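Local structure of solute-binding protein (Thermoactinomyces vulgaris, 2ZYO) at residues G69-H82 against I279-Y292. The protein binds cyclodextrins and linear maltodextrins such as maltotetraose, probably delivering them to a membrane transporter for uptake. Sequence-based numbering, arbitrary orientation.
Sequences GPAGKGADLVTWPH and IGVKGWYLSAYSKY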
ATOM      1  N   GLY A  69       4.654 -16.424 -19.686  1.00 11.61           N
ATOM      2  CA  GLY A  69       6.059 -16.044 -19.861  1.00 10.64           C
ATOM      3  C   GLY A  69       6.907 -17.134 -20.500  1.00 10.75           C
ATOM      4  O   GLY A  69       7.483 -16.921 -21.570  1.00 10.35           O
ATOM      5  N   PRO A  70       7.000 -18.309 -19.843  1.00 10.83           N
ATOM      6  CA  PRO A  70       7.702 -19.463 -20.417  1.00 10.89           C
ATOM      7  C   PRO A  70       7.152 -19.911 -21.775  1.00 12.03           C
ATOM      8  O   PRO A  70       7.905 -20.429 -22.599  1.00 12.44           O
ATOM      9  CB  PRO A  70       7.476 -20.560 -19.372  1.00 11.03           C
ATOM     10  CG  PRO A  70       7.264 -19.831 -18.106  1.00 12.16           C
ATOM     11  CD  PRO A  70       6.485 -18.612 -18.494  1.00 11.25           C
ATOM     12  N   ALA A  71       5.854 -19.707 -21.997  1.00 12.23           N
ATOM     13  CA  ALA A  71       5.205 -20.061 -23.261  1.00 13.50           C
ATOM     14  C   ALA A  71       5.535 -19.099 -24.409  1.00 15.59           C
ATOM     15  O   ALA A  71       5.224 -19.381 -25.570  1.00 17.20           O
ATOM     16  CB  ALA A  71       3.695 -20.157 -23.064  1.00 14.21           C
ATOM     17  N   GLY A  72       6.167 -17.973 -24.083  1.00 15.20           N
ATOM     18  CA  GLY A  72       6.536 -16.962 -25.075  1.00 16.60           C
ATOM     19  C   GLY A  72       5.424 -15.976 -25.386  1.00 17.28           C
ATOM     20  O   GLY A  72       5.555 -15.152 -26.298  1.00 20.33           O
ATOM     21  N   LYS A  73       4.339 -16.054 -24.618  1.00 15.85           N
ATOM     22  CA  LYS A  73       3.148 -15.231 -24.839  1.00 15.88           C
ATOM     23  C   LYS A  73       2.963 -14.182 -23.740  1.00 14.68           C
ATOM     24  O   LYS A  73       1.910 -13.543 -23.643  1.00 15.56           O
ATOM     25  CB  LYS A  73       1.905 -16.124 -24.927  1.00 19.22           C
ATOM     26  CG  LYS A  73       1.983 -17.222 -25.980  1.00 21.98           C
ATOM     27  CD  LYS A  73       0.881 -18.246 -25.775  1.00 24.71           C
ATOM     28  CE  LYS A  73       1.109 -19.478 -26.631  1.00 26.35           C
ATOM     29  NZ  LYS A  73      -0.004 -20.459 -26.498  1.00 26.30           N
ATOM     30  N   GLY A  74       3.990 -14.006 -22.913  1.00 12.81           N
ATOM     31  CA  GLY A  74       3.917 -13.079 -21.793  1.00 11.88           C
ATOM     32  C   GLY A  74       4.117 -11.629 -22.188  1.00  9.73           C
ATOM     33  O   GLY A  74       4.660 -11.329 -23.256  1.00 12.44           O
ATOM     34  N   ALA A  75       3.674 -10.731 -21.312  1.00  8.58           N
ATOM     35  CA  ALA A  75       3.890  -9.296 -21.482  1.00  8.64           C
ATOM     36  C   ALA A  75       5.346  -8.924 -21.250  1.00  8.07           C
ATOM     37  O   ALA A  75       6.067  -9.616 -20.538  1.00  9.15           O
ATOM     38  CB  ALA A  75       3.011  -8.522 -20.528  1.00  8.15           C
ATOM     39  N   ASP A  76       5.774  -7.820 -21.852  1.00  7.92           N
ATOM     40  CA  ASP A  76       7.084  -7.260 -21.553  1.00  8.60           C
ATOM     41  C   ASP A  76       7.029  -6.489 -20.241  1.00  8.18           C
ATOM     42  O   ASP A  76       7.924  -6.613 -19.399  1.00  8.71           O
ATOM     43  CB  ASP A  76       7.558  -6.368 -22.697  1.00  8.89           C
ATOM     44  CG  ASP A  76       7.746  -7.140 -23.986  1.00  9.95           C
ATOM     45  OD1 ASP A  76       8.750  -7.870 -24.098  1.00 10.83           O
ATOM     46  OD2 ASP A  76       6.884  -7.026 -24.882  1.00 11.81           O
ATOM     47  N   LEU A  77       5.965  -5.707 -20.069  1.00  8.07           N
ATOM     48  CA  LEU A  77       5.752  -4.957 -18.837  1.00  7.71           C
ATOM     49  C   LEU A  77       4.506  -5.448 -18.116  1.00  7.94           C
ATOM     50  O   LEU A  77       3.455  -5.637 -18.730  1.00  8.74           O
ATOM     51  CB  LEU A  77       5.648  -3.452 -19.116  1.00  6.95           C
ATOM     52  CG  LEU A  77       6.826  -2.733 -19.787  1.00  7.67           C
ATOM     53  CD1 LEU A  77       6.559  -1.240 -19.817  1.00  9.08           C
ATOM     54  CD2 LEU A  77       8.155  -3.022 -19.092  1.00  8.19           C
ATOM     55  N   VAL A  78       4.650  -5.659 -16.810  1.00  8.05           N
ATOM     56  CA  VAL A  78       3.563  -6.124 -15.952  1.00  7.55           C
ATOM     57  C   VAL A  78       3.452  -5.213 -14.731  1.00  7.34           C
ATOM     58  O   VAL A  78       4.335  -4.387 -14.484  1.00  8.32           O
ATOM     59  CB  VAL A  78       3.773  -7.593 -15.499  1.00  7.05           C
ATOM     60  CG1 VAL A  78       3.653  -8.546 -16.690  1.00  9.29           C
ATOM     61  CG2 VAL A  78       5.125  -7.762 -14.807  1.00  9.44           C
ATOM     62  N   THR A  79       2.369  -5.361 -13.974  1.00  7.62           N
ATOM     63  CA  THR A  79       2.122  -4.503 -12.820  1.00 10.31           C
ATOM     64  C   THR A  79       1.297  -5.190 -11.733  1.00  9.92           C
ATOM     65  O   THR A  79       0.337  -5.900 -12.027  1.00 10.63           O
ATOM     66  CB  THR A  79       1.473  -3.150 -13.243  1.00  9.69           C
ATOM     67  OG1 THR A  79       1.285  -2.316 -12.095  1.00 10.46           O
ATOM     68  CG2 THR A  79       0.141  -3.357 -13.954  1.00  9.81           C
ATOM     69  N   TRP A  80       1.710  -4.983 -10.482  1.00  9.76           N
ATOM     70  CA  TRP A  80       0.978  -5.435  -9.292  1.00 11.36           C
ATOM     71  C   TRP A  80       1.515  -4.723  -8.046  1.00 10.59           C
ATOM     72  O   TRP A  80       2.615  -4.168  -8.084  1.00 10.57           O
ATOM     73  CB  TRP A  80       1.031  -6.963  -9.126  1.00 11.76           C
ATOM     74  CG  TRP A  80       2.399  -7.586  -9.150  1.00 11.45           C
ATOM     75  CD1 TRP A  80       3.329  -7.572  -8.147  1.00 13.19           C
ATOM     76  CD2 TRP A  80       2.973  -8.352 -10.217  1.00 10.75           C
ATOM     77  NE1 TRP A  80       4.452  -8.269  -8.531  1.00 12.89           N
ATOM     78  CE2 TRP A  80       4.261  -8.753  -9.799  1.00 11.50           C
ATOM     79  CE3 TRP A  80       2.530  -8.720 -11.493  1.00 10.52           C
ATOM     80  CZ2 TRP A  80       5.109  -9.517 -10.610  1.00 10.91           C
ATOM     81  CZ3 TRP A  80       3.370  -9.484 -12.296  1.00 10.72           C
ATOM     82  CH2 TRP A  80       4.646  -9.870 -11.852  1.00 10.31           C
ATOM     83  N   PRO A  81       0.732  -4.710  -6.945  1.00 11.31           N
ATOM     84  CA  PRO A  81       1.232  -4.153  -5.682  1.00 10.58           C
ATOM     85  C   PRO A  81       2.573  -4.768  -5.264  1.00  9.87           C
ATOM     86  O   PRO A  81       2.772  -5.979  -5.408  1.00 11.41           O
ATOM     87  CB  PRO A  81       0.129  -4.516  -4.686  1.00 10.99           C
ATOM     88  CG  PRO A  81      -1.105  -4.580  -5.518  1.00 11.52           C
ATOM     89  CD  PRO A  81      -0.665  -5.170  -6.822  1.00 11.07           C
ATOM     90  N   HIS A  82       3.469  -3.930  -4.744  1.00  9.65           N
ATOM     91  CA  HIS A  82       4.868  -4.303  -4.507  1.00 10.97           C
ATOM     92  C   HIS A  82       5.083  -5.371  -3.434  1.00 11.20           C
ATOM     93  O   HIS A  82       6.155  -5.965  -3.366  1.00 11.37           O
ATOM     94  CB  HIS A  82       5.691  -3.064  -4.138  1.00 10.40           C
ATOM     95  CG  HIS A  82       5.665  -2.743  -2.676  1.00 10.80           C
ATOM     96  ND1 HIS A  82       4.646  -2.025  -2.089  1.00 10.55           N
ATOM     97  CD2 HIS A  82       6.524  -3.060  -1.677  1.00  9.83           C
ATOM     98  CE1 HIS A  82       4.881  -1.906  -0.795  1.00 11.13           C
ATOM     99  NE2 HIS A  82       6.016  -2.524  -0.520  1.00 10.19           N
ATOM    100  N   ILE A 279       3.101   1.889   3.422  1.00  9.04           N
ATOM    101  CA  ILE A 279       2.763   2.376   2.090  1.00  9.77           C
ATOM    102  C   ILE A 279       2.759   1.209   1.105  1.00  9.71           C
ATOM    103  O   ILE A 279       3.530   0.257   1.252  1.00 10.27           O
ATOM    104  CB  ILE A 279       3.688   3.528   1.605  1.00 10.55           C
ATOM    105  CG1 ILE A 279       5.150   3.079   1.543  1.00 12.82           C
ATOM    106  CG2 ILE A 279       3.530   4.758   2.505  1.00 14.37           C
ATOM    107  CD1 ILE A 279       5.989   3.840   0.535  1.00 17.40           C
ATOM    108  N   GLY A 280       1.855   1.273   0.133  1.00  7.67           N
ATOM    109  CA  GLY A 280       1.801   0.298  -0.948  1.00  7.41           C
ATOM    110  C   GLY A 280       2.109   1.006  -2.249  1.00  9.07           C
ATOM    111  O   GLY A 280       1.557   2.071  -2.524  1.00  9.69           O
ATOM    112  N   VAL A 281       3.005   0.421  -3.037  1.00  8.88           N
ATOM    113  CA  VAL A 281       3.413   1.008  -4.310  1.00  9.11           C
ATOM    114  C   VAL A 281       3.036   0.072  -5.454  1.00  9.75           C
ATOM    115  O   VAL A 281       3.335  -1.121  -5.407  1.00 10.11           O
ATOM    116  CB  VAL A 281       4.938   1.305  -4.342  1.00 10.77           C
ATOM    117  CG1 VAL A 281       5.368   1.831  -5.711  1.00 11.62           C
ATOM    118  CG2 VAL A 281       5.319   2.300  -3.250  1.00 13.22           C
ATOM    119  N   LYS A 282       2.360   0.622  -6.462  1.00  9.79           N
ATOM    120  CA  LYS A 282       2.077  -0.098  -7.698  1.00 10.65           C
ATOM    121  C   LYS A 282       3.045   0.404  -8.759  1.00  9.82           C
ATOM    122  O   LYS A 282       3.039   1.585  -9.098  1.00 10.95           O
ATOM    123  CB  LYS A 282       0.631   0.127  -8.154  1.00 14.16           C
ATOM    124  CG  LYS A 282      -0.421  -0.531  -7.268  1.00 18.76           C
ATOM    125  CD  LYS A 282      -1.785  -0.611  -7.947  1.00 21.21           C
ATOM    126  CE  LYS A 282      -2.361   0.757  -8.280  1.00 22.87           C
ATOM    127  NZ  LYS A 282      -3.687   0.662  -8.960  1.00 23.22           N
ATOM    128  N   GLY A 283       3.885  -0.490  -9.267  1.00 10.83           N
ATOM    129  CA  GLY A 283       4.855  -0.117 -10.290  1.00 10.26           C
ATOM    130  C   GLY A 283       4.748  -0.940 -11.557  1.00  9.72           C
ATOM    131  O   GLY A 283       3.972  -1.897 -11.625  1.00  8.91           O
ATOM    132  N   TRP A 284       5.522  -0.543 -12.565  1.00  8.77           N
ATOM    133  CA  TRP A 284       5.729  -1.348 -13.764  1.00  7.56           C
ATOM    134  C   TRP A 284       6.969  -2.196 -13.553  1.00  8.28           C
ATOM    135  O   TRP A 284       8.009  -1.680 -13.126  1.00  9.43           O
ATOM    136  CB  TRP A 284       5.958  -0.462 -14.990  1.00  8.30           C
ATOM    137  CG  TRP A 284       4.745   0.233 -15.517  1.00  8.68           C
ATOM    138  CD1 TRP A 284       4.541   1.582 -15.591  1.00  8.68           C
ATOM    139  CD2 TRP A 284       3.571  -0.382 -16.062  1.00  8.99           C
ATOM    140  NE1 TRP A 284       3.310   1.847 -16.142  1.00 10.12           N
ATOM    141  CE2 TRP A 284       2.692   0.659 -16.437  1.00  8.58           C
ATOM    142  CE3 TRP A 284       3.172  -1.711 -16.260  1.00  8.35           C
ATOM    143  CZ2 TRP A 284       1.438   0.413 -17.008  1.00  8.44           C
ATOM    144  CZ3 TRP A 284       1.923  -1.957 -16.824  1.00  8.51           C
ATOM    145  CH2 TRP A 284       1.070  -0.898 -17.188  1.00  9.83           C
ATOM    146  N   TYR A 285       6.861  -3.487 -13.860  1.00  7.87           N
ATOM    147  CA  TYR A 285       7.989  -4.415 -13.749  1.00  8.31           C
ATOM    148  C   TYR A 285       8.315  -5.013 -15.109  1.00  7.27           C
ATOM    149  O   TYR A 285       7.486  -4.993 -16.018  1.00  7.03           O
ATOM    150  CB  TYR A 285       7.698  -5.515 -12.718  1.00  8.56           C
ATOM    151  CG  TYR A 285       7.032  -4.987 -11.469  1.00 10.05           C
ATOM    152  CD1 TYR A 285       7.619  -3.963 -10.728  1.00 12.53           C
ATOM    153  CD2 TYR A 285       5.809  -5.496 -11.041  1.00  8.89           C
ATOM    154  CE1 TYR A 285       7.005  -3.457  -9.591  1.00 12.09           C
ATOM    155  CE2 TYR A 285       5.187  -4.999  -9.896  1.00 10.20           C
ATOM    156  CZ  TYR A 285       5.791  -3.980  -9.182  1.00 13.24           C
ATOM    157  OH  TYR A 285       5.188  -3.478  -8.055  1.00 13.54           O
ATOM    158  N   LEU A 286       9.533  -5.529 -15.241  1.00  7.36           N
ATOM    159  CA  LEU A 286      10.018  -6.080 -16.499  1.00  8.23           C
ATOM    160  C   LEU A 286      10.088  -7.599 -16.421  1.00  7.53           C
ATOM    161  O   LEU A 286      10.841  -8.153 -15.615  1.00  8.49           O
ATOM    162  CB  LEU A 286      11.398  -5.495 -16.827  1.00  8.55           C
ATOM    163  CG  LEU A 286      12.129  -5.937 -18.098  1.00  8.34           C
ATOM    164  CD1 LEU A 286      11.300  -5.685 -19.347  1.00  8.41           C
ATOM    165  CD2 LEU A 286      13.478  -5.234 -18.194  1.00  9.16           C
ATOM    166  N   SER A 287       9.301  -8.262 -17.264  1.00  8.95           N
ATOM    167  CA  SER A 287       9.274  -9.719 -17.300  1.00  8.04           C
ATOM    168  C   SER A 287      10.651 -10.282 -17.621  1.00  8.60           C
ATOM    169  O   SER A 287      11.339  -9.784 -18.513  1.00  9.51           O
ATOM    170  CB  SER A 287       8.271 -10.212 -18.342  1.00  8.34           C
ATOM    171  OG  SER A 287       8.416 -11.605 -18.572  1.00  9.59           O
ATOM    172  N   ALA A 288      11.033 -11.330 -16.896  1.00  8.03           N
ATOM    173  CA  ALA A 288      12.294 -12.033 -17.145  1.00  7.56           C
ATOM    174  C   ALA A 288      12.291 -12.698 -18.521  1.00  8.33           C
ATOM    175  O   ALA A 288      13.346 -13.051 -19.050  1.00 10.25           O
ATOM    176  CB  ALA A 288      12.546 -13.062 -16.057  1.00  8.47           C
ATOM    177  N   TYR A 289      11.098 -12.846 -19.094  1.00  8.27           N
ATOM    178  CA  TYR A 289      10.927 -13.511 -20.383  1.00  8.97           C
ATOM    179  C   TYR A 289      10.878 -12.536 -21.556  1.00  9.03           C
ATOM    180  O   TYR A 289      10.758 -12.953 -22.709  1.00 10.83           O
ATOM    181  CB  TYR A 289       9.674 -14.394 -20.355  1.00  8.51           C
ATOM    182  CG  TYR A 289       9.734 -15.438 -19.268  1.00  8.57           C
ATOM    183  CD1 TYR A 289      10.392 -16.648 -19.478  1.00  8.48           C
ATOM    184  CD2 TYR A 289       9.160 -15.203 -18.020  1.00  9.40           C
ATOM    185  CE1 TYR A 289      10.463 -17.606 -18.479  1.00 11.40           C
ATOM    186  CE2 TYR A 289       9.227 -16.155 -17.013  1.00 11.70           C
ATOM    187  CZ  TYR A 289       9.879 -17.352 -17.248  1.00 12.26           C
ATOM    188  OH  TYR A 289       9.948 -18.293 -16.249  1.00 12.85           O
ATOM    189  N   SER A 290      10.987 -11.242 -21.264  1.00  8.71           N
ATOM    190  CA  SER A 290      11.026 -10.235 -22.318  1.00  9.05           C
ATOM    191  C   SER A 290      12.294 -10.379 -23.147  1.00 11.11           C
ATOM    192  O   SER A 290      13.394 -10.505 -22.600  1.00 11.49           O
ATOM    193  CB  SER A 290      10.949  -8.822 -21.741  1.00  9.36           C
ATOM    194  OG  SER A 290      11.051  -7.863 -22.782  1.00  9.63           O
ATOM    195  N   LYS A 291      12.123 -10.358 -24.466  1.00 12.36           N
ATOM    196  CA  LYS A 291      13.238 -10.440 -25.407  1.00 12.79           C
ATOM    197  C   LYS A 291      13.801  -9.052 -25.699  1.00 11.91           C
ATOM    198  O   LYS A 291      14.811  -8.913 -26.396  1.00 12.71           O
ATOM    199  CB  LYS A 291      12.792 -11.111 -26.711  1.00 14.53           C
ATOM    200  CG  LYS A 291      12.251 -12.528 -26.548  1.00 18.72           C
ATOM    201  CD  LYS A 291      13.367 -13.563 -26.467  1.00 24.21           C
ATOM    202  CE  LYS A 291      12.812 -14.985 -26.394  1.00 25.97           C
ATOM    203  NZ  LYS A 291      11.890 -15.325 -27.522  1.00 30.06           N
ATOM    204  N   TYR A 292      13.146  -8.026 -25.155  1.00 10.04           N
ATOM    205  CA  TYR A 292      13.530  -6.638 -25.415  1.00  9.63           C
ATOM    206  C   TYR A 292      13.645  -5.805 -24.136  1.00  9.98           C
ATOM    207  O   TYR A 292      12.932  -4.812 -23.982  1.00 10.47           O
ATOM    208  CB  TYR A 292      12.541  -5.983 -26.388  1.00 10.19           C
ATOM    209  CG  TYR A 292      12.285  -6.792 -27.638  1.00 13.75           C
ATOM    210  CD1 TYR A 292      13.173  -6.751 -28.714  1.00 13.89           C
ATOM    211  CD2 TYR A 292      11.154  -7.601 -27.743  1.00 14.37           C
ATOM    212  CE1 TYR A 292      12.940  -7.502 -29.865  1.00 15.20           C
ATOM    213  CE2 TYR A 292      10.910  -8.352 -28.886  1.00 15.31           C
ATOM    214  CZ  TYR A 292      11.805  -8.296 -29.941  1.00 15.68           C
ATOM    215  OH  TYR A 292      11.563  -9.041 -31.073  1.00 19.59           O
TER
HETATM  216  O   HOH W   1       8.948 -14.417 -26.711  1.00 29.24           O
HETATM  217  O   HOH W   2       7.980 -12.050 -23.689  1.00 25.61           O
HETATM  218  O   HOH W   3       6.949 -12.226 -20.744  1.00 12.00           O
HETATM  219  O   HOH W   4       9.466 -10.109 -25.448  1.00 15.34           O
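Val78 and Tyr285 form an antiparallel hydrogen-bonded pair where strands 77-81 and 279-287 meet, their N-to-C directions 139° apart. Tyr285 N reaches Val78 O at 2.8 Å, and Val78 N returns the bond to Tyr285 O; beyond this pair, Ser287 N bonds Asp76 O. Regular pairing loosens at Thr79 and Trp80, where Trp80 N stays 4.0 Å from Gly283 O and side-chain hydroxyls bond instead. Tyr285 suits this place, being flat and polar: its ring presents the CD2-CE2 edge to the face of the Trp80 five-membered ring, planes at 54°, while its OH donates to Trp80 O at 2.7 Å, nearly along the C=O axis. A chi1 of 53° turns the Trp80 indole toward strand 279-287, its face meeting that edge. On the other face, Thr79 OG1 donates to Gly283 O from above the carbonyl plane, and Thr79 CG2 packs on Trp284 CZ3 at 3.7 Å. The Pro81 side chain lies about 6 Å from a bound glucose. His82 N donates to Val281 O and ND1 accepts from Val281 N at 3.1 Å, while NE2 bonds Met350 O. At the opposite end Ser290 OG donates to the anti lone pair of Asp76 OD1 at 2.7 Å and accepts from Tyr292 N in an ST turn. Gly69, lacking a side chain, lets the Tyr289 ring lie close, with Pro70 CD 4.0 Å from the ring centroid. Within one lobe of the periplasmic-binding-protein fold, strand 20-25 borders Asp76 and Trp284, helix 61-71 packs on Val78 and Trp80, and helix 109-114 meets His82 and Val281.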